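Arginase 1, mitochondrial (Arabidopsis thaliana, PDB 6VSU) hydrolyses L-arginine to urea and L-ornithine with a pair of manganese ions, and also converts agmatine to putrescine, working as a homohexamer in mitochondria. Local coordinates at residues 49-54 with 99-104; 138-143 with 181-186; 260-265 with 292-297. All coordinates share one frame; numbering follows the deposited sequence.

Contact 1: residues 49-54 with 99-104; sequences VPLGHN and VPVQEI
Gln102 NE2 donates twice toward the loop 49-54, once to the carbonyl oxygen of Pro50 and once to a water. The direct bond from Gln102 NE2 to Pro50 O is 3.0 Å long with an N-H...O angle of 154°; it lies in the carbonyl plane and almost exactly in the plane of the glutamine amide. The water sits 2.7 Å from Gln102 NE2 and also accepts from Gly52 N. It pairs with His53 ND1 at 3.0 Å in the plane of the imidazole, whose NE2 bonds Asp111. The bend of the Gln102 chain at chi2 (-50°) turns the amide toward the loop, while its OE1 is held by Arg105. Val101 is directed toward the loop and divides its methyls: CG1 lies against the CB, CG and CD1 of Leu51, and CG2 lies 3.9 Å from Pro50 CD and 4.1 Å from Val49 CG1. The Pro50 ring and the Val101 side chain run alongside in opposite senses, and Pro50 CD lies 3.3 Å from Val99 O. Val49 CG2 meets Val99 CG2 where the adjacent strands 43-48 and 93-98 have just ended. An alanine in place of Gln102 would probably leave Pro50 O without this donor and the water with one partner fewer, the loop and helix losing their direct polar tie. Pro50 and Pro100 each centre an inverse gamma turn, and Pro100 also occupies the N-cap position of helix 101-106. Farther along the loop, Asn54 bonds Asn176, a probable substrate-binding residue. The contact thus joins two post-strand turns through apolar valine contacts, beside which a single amide ties loop to helix both directly and through water.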
loop_
_atom_site.group_PDB
_atom_site.type_symbol
_atom_site.label_atom_id
_atom_site.label_comp_id
_atom_site.label_asym_id
_atom_site.label_seq_id
_atom_site.Cartn_x
_atom_site.Cartn_y
_atom_site.Cartn_z
ATOM N N VAL E 49 -8.990 -2.839 -26.233
ATOM C CA VAL E 49 -9.601 -1.517 -26.515
ATOM C C VAL E 49 -9.372 -0.617 -25.313
ATOM O O VAL E 49 -10.148 -0.673 -24.344
ATOM C CB VAL E 49 -11.085 -1.699 -26.851
ATOM C CG1 VAL E 49 -11.649 -0.358 -27.307
ATOM C CG2 VAL E 49 -11.265 -2.761 -27.929
ATOM N N PRO E 50 -8.205 0.052 -25.242
ATOM C CA PRO E 50 -7.819 0.842 -24.069
ATOM C C PRO E 50 -8.550 2.180 -24.026
ATOM O O PRO E 50 -8.020 3.199 -24.455
ATOM C CB PRO E 50 -6.305 1.084 -24.260
ATOM C CG PRO E 50 -6.165 1.090 -25.791
ATOM C CD PRO E 50 -7.114 -0.015 -26.231
ATOM N N LEU E 51 -9.809 2.099 -23.654
ATOM C CA LEU E 51 -10.761 3.228 -23.667
ATOM C C LEU E 51 -11.316 3.362 -22.264
ATOM O O LEU E 51 -11.883 2.408 -21.744
ATOM C CB LEU E 51 -11.848 2.928 -24.707
ATOM C CG LEU E 51 -12.773 4.077 -25.013
ATOM C CD1 LEU E 51 -13.327 3.935 -26.409
ATOM C CD2 LEU E 51 -13.889 4.173 -23.986
ATOM N N GLY E 52 -11.251 4.534 -21.669
ATOM C CA GLY E 52 -11.895 4.761 -20.350
ATOM C C GLY E 52 -12.660 6.072 -20.249
ATOM O O GLY E 52 -13.105 6.363 -19.140
ATOM N N HIS E 53 -12.777 6.867 -21.309
ATOM C CA HIS E 53 -13.317 8.246 -21.179
ATOM C C HIS E 53 -14.863 8.257 -21.131
ATOM O O HIS E 53 -15.454 9.333 -20.970
ATOM C CB HIS E 53 -12.762 9.172 -22.247
ATOM C CG HIS E 53 -13.232 8.853 -23.624
ATOM N ND1 HIS E 53 -12.687 7.816 -24.364
ATOM C CD2 HIS E 53 -14.193 9.432 -24.398
ATOM C CE1 HIS E 53 -13.292 7.779 -25.554
ATOM N NE2 HIS E 53 -14.228 8.770 -25.590
ATOM N N ASN E 54 -15.512 7.123 -21.277
ATOM C CA ASN E 54 -16.991 6.978 -21.144
ATOM C C ASN E 54 -17.377 6.579 -19.709
ATOM O O ASN E 54 -18.604 6.460 -19.459
ATOM C CB ASN E 54 -17.508 6.014 -22.198
ATOM C CG ASN E 54 -17.478 6.669 -23.552
ATOM O OD1 ASN E 54 -17.791 7.865 -23.652
ATOM N ND2 ASN E 54 -17.064 5.930 -24.564
ATOM N N VAL E 99 -6.287 -1.643 -30.220
ATOM C CA VAL E 99 -6.772 -0.500 -31.031
ATOM C C VAL E 99 -6.074 0.719 -30.459
ATOM O O VAL E 99 -6.032 0.906 -29.252
ATOM C CB VAL E 99 -8.305 -0.397 -30.947
ATOM C CG1 VAL E 99 -8.859 0.776 -31.694
ATOM C CG2 VAL E 99 -8.966 -1.671 -31.398
ATOM N N PRO E 100 -5.444 1.542 -31.297
ATOM C CA PRO E 100 -4.792 2.757 -30.805
ATOM C C PRO E 100 -5.780 3.901 -30.510
ATOM O O PRO E 100 -5.793 4.900 -31.167
ATOM C CB PRO E 100 -3.808 3.079 -31.932
ATOM C CG PRO E 100 -4.451 2.488 -33.185
ATOM C CD PRO E 100 -5.240 1.285 -32.726
ATOM N N VAL E 101 -6.568 3.702 -29.474
ATOM C CA VAL E 101 -7.709 4.580 -29.068
ATOM C C VAL E 101 -7.203 5.970 -28.745
ATOM O O VAL E 101 -7.838 6.954 -29.190
ATOM C CB VAL E 101 -8.458 4.015 -27.843
ATOM C CG1 VAL E 101 -9.454 5.009 -27.282
ATOM C CG2 VAL E 101 -9.135 2.710 -28.203
ATOM N N GLN E 102 -6.168 6.056 -27.908
ATOM C CA GLN E 102 -5.790 7.370 -27.345
ATOM C C GLN E 102 -5.349 8.273 -28.482
ATOM O O GLN E 102 -5.591 9.470 -28.387
ATOM C CB GLN E 102 -4.793 7.253 -26.191
ATOM C CG GLN E 102 -5.352 6.515 -24.984
ATOM C CD GLN E 102 -6.700 7.079 -24.595
ATOM O OE1 GLN E 102 -6.855 8.294 -24.489
ATOM N NE2 GLN E 102 -7.657 6.200 -24.350
ATOM N N GLU E 103 -4.595 7.711 -29.429
ATOM C CA GLU E 103 -4.049 8.437 -30.605
ATOM C C GLU E 103 -5.197 8.913 -31.502
ATOM O O GLU E 103 -5.123 10.047 -31.983
ATOM C CB GLU E 103 -3.031 7.552 -31.326
ATOM C CG GLU E 103 -1.760 7.307 -30.530
ATOM C CD GLU E 103 -1.756 6.151 -29.540
ATOM O OE1 GLU E 103 -2.787 5.474 -29.395
ATOM O OE2 GLU E 103 -0.715 5.936 -28.913
ATOM N N ILE E 104 -6.213 8.071 -31.709
ATOM C CA ILE E 104 -7.410 8.473 -32.501
ATOM C C ILE E 104 -8.147 9.617 -31.783
ATOM O O ILE E 104 -8.420 10.670 -32.418
ATOM C CB ILE E 104 -8.300 7.272 -32.755
ATOM C CG1 ILE E 104 -7.581 6.245 -33.640
ATOM C CG2 ILE E 104 -9.619 7.752 -33.353
ATOM C CD1 ILE E 104 -8.349 4.956 -33.750
HETATM O O HOH W 1 -10.095 6.668 -23.269
#

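Contact 2: residues 138-143 with 181-186; sequences GDHSIS and ASSFAR. With MN (manganese (II) ion), chain B.
Phe184 turns the edge of its ring to one face of His140, the planes standing at 88° and the centroids 5.2 Å apart in an offset edge-to-face pair. Phe184 CE1 makes the closest approach, 3.5 Å from His140 NE2, and its CZ reaches on toward Ser143 CB. The imidazole is held at both nitrogens: ND1 coordinates manganese at 2.3 Å, while NE2 bonds Ser247. Two waters also bind that ion, and Asp164, Asp168 and Asp249 belong to the same site. Ser183 secures the backbone of the same histidine. With chi1 at 45°, its OG lies between its own backbone N and carbonyl carbon and donates to His140 O at 3.0 Å from above the carbonyl plane. Ser143 N reaches this oxygen from the opposite face. Just before the histidine, Ser141 N donates to Asp139 OD1, an Asx turn, and Ser141 OG donates to the same oxygen; Ser143 OG is bonded to Asp289. The loop links strand 131-136 to helix 143-154, whereas Ser183 and Phe184 open helix 183-189; His140 also packs on Val291, at the end of strand 285-291, and Phe184 touches Ser247 of strand 244-249.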
loop_
_atom_site.group_PDB
_atom_site.type_symbol
_atom_site.label_atom_id
_atom_site.label_comp_id
_atom_site.label_asym_id
_atom_site.label_seq_id
_atom_site.Cartn_x
_atom_site.Cartn_y
_atom_site.Cartn_z
ATOM N N GLY E 138 -10.483 -1.477 -20.872
ATOM C CA GLY E 138 -11.483 -0.575 -21.415
ATOM C C GLY E 138 -12.751 -0.574 -20.565
ATOM O O GLY E 138 -13.057 -1.592 -19.875
ATOM N N ASP E 139 -13.457 0.554 -20.527
ATOM C CA ASP E 139 -14.730 0.678 -19.781
ATOM C C ASP E 139 -15.858 -0.035 -20.567
ATOM O O ASP E 139 -15.655 -0.437 -21.712
ATOM C CB ASP E 139 -14.985 2.139 -19.428
ATOM C CG ASP E 139 -15.452 3.057 -20.565
ATOM O OD1 ASP E 139 -16.332 2.628 -21.388
ATOM O OD2 ASP E 139 -14.967 4.239 -20.572
ATOM N N HIS E 140 -17.031 -0.191 -19.964
ATOM C CA HIS E 140 -18.127 -1.031 -20.521
ATOM C C HIS E 140 -18.754 -0.380 -21.771
ATOM O O HIS E 140 -19.532 -1.024 -22.405
ATOM C CB HIS E 140 -19.175 -1.336 -19.421
ATOM C CG HIS E 140 -19.607 -2.740 -19.485
ATOM N ND1 HIS E 140 -19.959 -3.451 -18.382
ATOM C CD2 HIS E 140 -19.628 -3.585 -20.526
ATOM C CE1 HIS E 140 -20.221 -4.676 -18.741
ATOM N NE2 HIS E 140 -20.054 -4.762 -20.043
ATOM N N SER E 141 -18.381 0.839 -22.162
ATOM C CA SER E 141 -18.955 1.476 -23.368
ATOM C C SER E 141 -18.621 0.641 -24.598
ATOM O O SER E 141 -19.402 0.681 -25.585
ATOM C CB SER E 141 -18.569 2.908 -23.543
ATOM O OG SER E 141 -17.203 3.040 -23.801
ATOM N N ILE E 142 -17.527 -0.089 -24.553
ATOM C CA ILE E 142 -17.009 -0.757 -25.764
ATOM C C ILE E 142 -17.891 -1.968 -26.128
ATOM O O ILE E 142 -17.869 -2.393 -27.298
ATOM C CB ILE E 142 -15.554 -1.129 -25.535
ATOM C CG1 ILE E 142 -15.452 -2.341 -24.625
ATOM C CG2 ILE E 142 -14.782 0.104 -25.041
ATOM C CD1 ILE E 142 -14.073 -2.799 -24.409
ATOM N N SER E 143 -18.651 -2.494 -25.177
ATOM C CA SER E 143 -19.514 -3.648 -25.428
ATOM C C SER E 143 -20.493 -3.334 -26.555
ATOM O O SER E 143 -20.774 -4.229 -27.346
ATOM C CB SER E 143 -20.191 -4.039 -24.173
ATOM O OG SER E 143 -19.279 -4.719 -23.326
ATOM N N ALA E 181 -22.510 3.255 -18.619
ATOM C CA ALA E 181 -23.734 2.818 -17.925
ATOM C C ALA E 181 -24.950 2.799 -18.889
ATOM O O ALA E 181 -26.095 2.605 -18.437
ATOM C CB ALA E 181 -23.948 3.745 -16.748
ATOM N N SER E 182 -24.717 2.985 -20.186
ATOM C CA SER E 182 -25.799 2.977 -21.211
ATOM C C SER E 182 -25.538 1.938 -22.312
ATOM O O SER E 182 -26.337 1.867 -23.256
ATOM C CB SER E 182 -25.930 4.366 -21.770
ATOM O OG SER E 182 -26.497 5.240 -20.817
ATOM N N SER E 183 -24.471 1.150 -22.252
ATOM C CA SER E 183 -24.073 0.400 -23.464
ATOM C C SER E 183 -25.103 -0.705 -23.775
ATOM O O SER E 183 -25.309 -1.009 -24.997
ATOM C CB SER E 183 -22.687 -0.094 -23.400
ATOM O OG SER E 183 -22.480 -0.633 -22.162
ATOM N N PHE E 184 -25.812 -1.213 -22.767
ATOM C CA PHE E 184 -26.798 -2.315 -22.976
ATOM C C PHE E 184 -28.140 -1.729 -23.437
ATOM O O PHE E 184 -28.866 -2.410 -24.111
ATOM C CB PHE E 184 -26.840 -3.225 -21.746
ATOM C CG PHE E 184 -25.619 -4.095 -21.721
ATOM C CD1 PHE E 184 -24.440 -3.612 -21.203
ATOM C CD2 PHE E 184 -25.627 -5.345 -22.323
ATOM C CE1 PHE E 184 -23.285 -4.376 -21.275
ATOM C CE2 PHE E 184 -24.479 -6.107 -22.407
ATOM C CZ PHE E 184 -23.310 -5.609 -21.877
ATOM N N ALA E 185 -28.414 -0.462 -23.172
ATOM C CA ALA E 185 -29.524 0.259 -23.808
ATOM C C ALA E 185 -29.197 0.418 -25.298
ATOM O O ALA E 185 -30.007 0.040 -26.155
ATOM C CB ALA E 185 -29.776 1.574 -23.094
ATOM N N ARG E 186 -27.999 0.856 -25.628
ATOM C CA ARG E 186 -27.601 0.954 -27.045
ATOM C C ARG E 186 -27.797 -0.413 -27.714
ATOM O O ARG E 186 -28.333 -0.462 -28.842
ATOM C CB ARG E 186 -26.172 1.470 -27.219
ATOM C CG ARG E 186 -25.932 2.883 -26.681
ATOM C CD ARG E 186 -26.620 4.032 -27.401
ATOM N NE ARG E 186 -27.997 4.178 -26.954
ATOM C CZ ARG E 186 -28.374 4.833 -25.836
ATOM N NH1 ARG E 186 -27.467 5.406 -25.040
ATOM N NH2 ARG E 186 -29.657 4.881 -25.498
HETATM MN MN MN B . -20.772 -2.414 -16.487
HETATM O O HOH W 2 -21.314 -1.407 -14.688
HETATM O O HOH W 3 -20.294 -0.034 -16.520
#

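Contact 3: residues 260-265 with 292-297; sequences GVSHIE and EFNPQR. With NA (sodium ion), chain C; ORN (L-ornithine), chain D.
Arg297 reaches across to the loop 260-265 along most of its length. Its CB and CG each lie 3.5 Å from Val261 O, and bends at chi2 and chi3 fold the chain back over that carbonyl. NE has a long, weak ion pair with Asp301 of a neighbouring subunit. At the tip, NH1 comes 2.7 Å from Val261 O at an angle too poor for a hydrogen bond, and the edge of the guanidinium meets Ile264 CG1. NH2 has a weak bond to a water that also joins Ser262 O and Ile264 N.

The straightest bond across the contact runs from Asn294 N to Gly260 O, 2.8 Å long at 173°, and the same oxygen lies at the edge of the Phe293 ring. Asn294 CG is anti to its backbone N (chi1 -173°), which brings ND2 within 2.9 Å of Ser262 OG, to which it donates. Ser262 OG and Glu292 OE1 also bind sodium, OE1 at 2.8 Å, with a water and Leu58 O as further ligands. A second water accepts from Ser262 N and donates to both O and OE1 of Glu292, whose OE2 is bonded to His180.

His263 lays one ring face under ornithine, CD of the ligand 3.4 Å above its centre, while the backbone O of Ser76 of a neighbouring subunit is hydrogen-bonded to ND1. These loops follow parallel strands 244-249 and 285-291, and they contribute His263, and probably Glu292, to the arginase active site, set at the C-terminal ends of the sheet strands and completed by a neighbouring subunit.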
loop_
_atom_site.group_PDB
_atom_site.type_symbol
_atom_site.label_atom_id
_atom_site.label_comp_id
_atom_site.label_asym_id
_atom_site.label_seq_id
_atom_site.Cartn_x
_atom_site.Cartn_y
_atom_site.Cartn_z
ATOM N N GLY E 260 -9.770 -4.011 -7.918
ATOM C CA GLY E 260 -9.274 -3.146 -8.992
ATOM C C GLY E 260 -10.409 -2.815 -9.934
ATOM O O GLY E 260 -10.407 -3.305 -11.127
ATOM N N VAL E 261 -11.397 -2.083 -9.426
ATOM C CA VAL E 261 -12.560 -1.637 -10.235
ATOM C C VAL E 261 -12.828 -0.176 -9.857
ATOM O O VAL E 261 -12.411 0.270 -8.727
ATOM C CB VAL E 261 -13.785 -2.529 -9.973
ATOM C CG1 VAL E 261 -13.545 -3.955 -10.370
ATOM C CG2 VAL E 261 -14.229 -2.458 -8.520
ATOM N N SER E 262 -13.535 0.541 -10.682
ATOM C CA SER E 262 -13.897 1.940 -10.383
ATOM C C SER E 262 -15.116 1.969 -9.454
ATOM O O SER E 262 -15.382 2.994 -8.840
ATOM C CB SER E 262 -14.175 2.682 -11.653
ATOM O OG SER E 262 -13.057 2.677 -12.530
ATOM N N HIS E 263 -15.884 0.900 -9.385
ATOM C CA HIS E 263 -17.167 0.897 -8.638
ATOM C C HIS E 263 -17.171 -0.262 -7.630
ATOM O O HIS E 263 -17.580 -1.351 -8.003
ATOM C CB HIS E 263 -18.347 0.816 -9.626
ATOM C CG HIS E 263 -18.400 1.970 -10.557
ATOM N ND1 HIS E 263 -19.110 3.108 -10.265
ATOM C CD2 HIS E 263 -17.768 2.219 -11.727
ATOM C CE1 HIS E 263 -18.944 4.006 -11.225
ATOM N NE2 HIS E 263 -18.129 3.501 -12.124
ATOM N N ILE E 264 -16.774 0.020 -6.396
ATOM C CA ILE E 264 -16.732 -0.950 -5.285
ATOM C C ILE E 264 -18.184 -1.163 -4.849
ATOM O O ILE E 264 -18.838 -0.181 -4.402
ATOM C CB ILE E 264 -15.877 -0.416 -4.126
ATOM C CG1 ILE E 264 -14.423 -0.163 -4.503
ATOM C CG2 ILE E 264 -15.954 -1.353 -2.943
ATOM C CD1 ILE E 264 -13.819 -1.364 -5.145
ATOM N N GLU E 265 -18.676 -2.380 -5.007
ATOM C CA GLU E 265 -20.097 -2.698 -4.716
ATOM C C GLU E 265 -20.104 -4.005 -3.912
ATOM O O GLU E 265 -20.047 -5.086 -4.448
ATOM C CB GLU E 265 -20.908 -2.690 -6.022
ATOM C CG GLU E 265 -22.407 -2.763 -5.760
ATOM C CD GLU E 265 -23.025 -1.545 -5.096
ATOM O OE1 GLU E 265 -22.676 -0.388 -5.469
ATOM O OE2 GLU E 265 -23.888 -1.775 -4.210
ATOM N N GLU E 292 -13.670 -3.164 -17.363
ATOM C CA GLU E 292 -13.783 -2.391 -16.102
ATOM C C GLU E 292 -12.738 -2.860 -15.084
ATOM O O GLU E 292 -12.854 -2.438 -13.906
ATOM C CB GLU E 292 -15.215 -2.457 -15.585
ATOM C CG GLU E 292 -16.154 -1.682 -16.513
ATOM C CD GLU E 292 -16.086 -0.166 -16.453
ATOM O OE1 GLU E 292 -15.417 0.339 -15.487
ATOM O OE2 GLU E 292 -16.764 0.528 -17.316
ATOM N N PHE E 293 -11.723 -3.636 -15.486
ATOM C CA PHE E 293 -10.543 -3.818 -14.613
ATOM C C PHE E 293 -9.811 -2.480 -14.596
ATOM O O PHE E 293 -9.558 -1.940 -15.658
ATOM C CB PHE E 293 -9.658 -4.938 -15.119
ATOM C CG PHE E 293 -8.240 -4.897 -14.625
ATOM C CD1 PHE E 293 -7.959 -4.606 -13.292
ATOM C CD2 PHE E 293 -7.196 -5.222 -15.468
ATOM C CE1 PHE E 293 -6.651 -4.553 -12.858
ATOM C CE2 PHE E 293 -5.886 -5.206 -15.011
ATOM C CZ PHE E 293 -5.620 -4.843 -13.714
ATOM N N ASN E 294 -9.658 -1.908 -13.421
ATOM C CA ASN E 294 -9.026 -0.594 -13.183
ATOM C C ASN E 294 -7.698 -0.821 -12.457
ATOM O O ASN E 294 -7.710 -0.892 -11.237
ATOM C CB ASN E 294 -9.912 0.344 -12.365
ATOM C CG ASN E 294 -9.318 1.718 -12.283
ATOM O OD1 ASN E 294 -8.102 1.887 -12.462
ATOM N ND2 ASN E 294 -10.180 2.686 -12.061
ATOM N N PRO E 295 -6.549 -0.902 -13.181
ATOM C CA PRO E 295 -5.234 -1.133 -12.584
ATOM C C PRO E 295 -4.865 -0.107 -11.497
ATOM O O PRO E 295 -4.165 -0.440 -10.562
ATOM C CB PRO E 295 -4.226 -0.998 -13.726
ATOM C CG PRO E 295 -5.023 -1.046 -14.969
ATOM C CD PRO E 295 -6.452 -0.685 -14.625
ATOM N N GLN E 296 -5.359 1.121 -11.601
ATOM C CA GLN E 296 -4.999 2.178 -10.617
ATOM C C GLN E 296 -5.769 1.924 -9.304
ATOM O O GLN E 296 -5.465 2.610 -8.358
ATOM C CB GLN E 296 -5.300 3.577 -11.151
ATOM C CG GLN E 296 -4.650 3.812 -12.506
ATOM C CD GLN E 296 -4.830 5.161 -13.179
ATOM O OE1 GLN E 296 -5.973 5.515 -13.555
ATOM N NE2 GLN E 296 -3.682 5.857 -13.392
ATOM N N ARG E 297 -6.744 1.008 -9.250
ATOM C CA ARG E 297 -7.460 0.657 -8.005
ATOM C C ARG E 297 -7.043 -0.735 -7.536
ATOM O O ARG E 297 -7.567 -1.176 -6.518
ATOM C CB ARG E 297 -8.978 0.754 -8.215
ATOM C CG ARG E 297 -9.522 2.174 -8.365
ATOM C CD ARG E 297 -9.294 3.096 -7.181
ATOM N NE ARG E 297 -10.480 3.759 -6.604
ATOM C CZ ARG E 297 -11.641 3.123 -6.294
ATOM N NH1 ARG E 297 -11.793 1.823 -6.544
ATOM N NH2 ARG E 297 -12.644 3.786 -5.728
HETATM NA NA NA C . -14.608 2.908 -14.930
HETATM N N ORN D . -23.255 5.341 -10.498
HETATM C CA ORN D . -23.433 4.500 -11.708
HETATM C CB ORN D . -22.330 3.445 -11.773
HETATM C CG ORN D . -22.121 2.834 -13.147
HETATM C CD ORN D . -21.003 1.808 -13.160
HETATM N NE ORN D . -21.014 0.885 -14.292
HETATM C C ORN D . -24.809 3.823 -11.676
HETATM O O ORN D . -25.674 4.309 -10.948
HETATM O OXT ORN D . -24.957 2.836 -12.394
HETATM O O HOH W 4 -14.267 -0.483 -13.302
HETATM O O HOH W 5 -16.033 2.933 -5.889
HETATM O O HOH W 6 -16.019 4.956 -13.543
#

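How the contacts relate
The three contacts are linked in series through loops at the C-terminal ends of the parallel strands. Contacts 1 and 2, their centres 14 Å apart, meet where Leu51 O lies 2.7 Å from Asp139 N and Asn54 ND2 lies 3.0 Å from Ser141 OG. Contacts 2 and 3, 16 Å apart between centres, are joined by Glu292, with its OE2 2.8 Å from His140 N and its N 3.0 Å from Gly138 O. Contacts 1 and 3 do not touch, so 138-143 bridges them. Contact 2 supplies a manganese ligand, contact 3 two sodium ligands and the histidine face against ornithine, while contact 1 lies farther out, the side chain of Leu51 about 12 Å from the manganese ion.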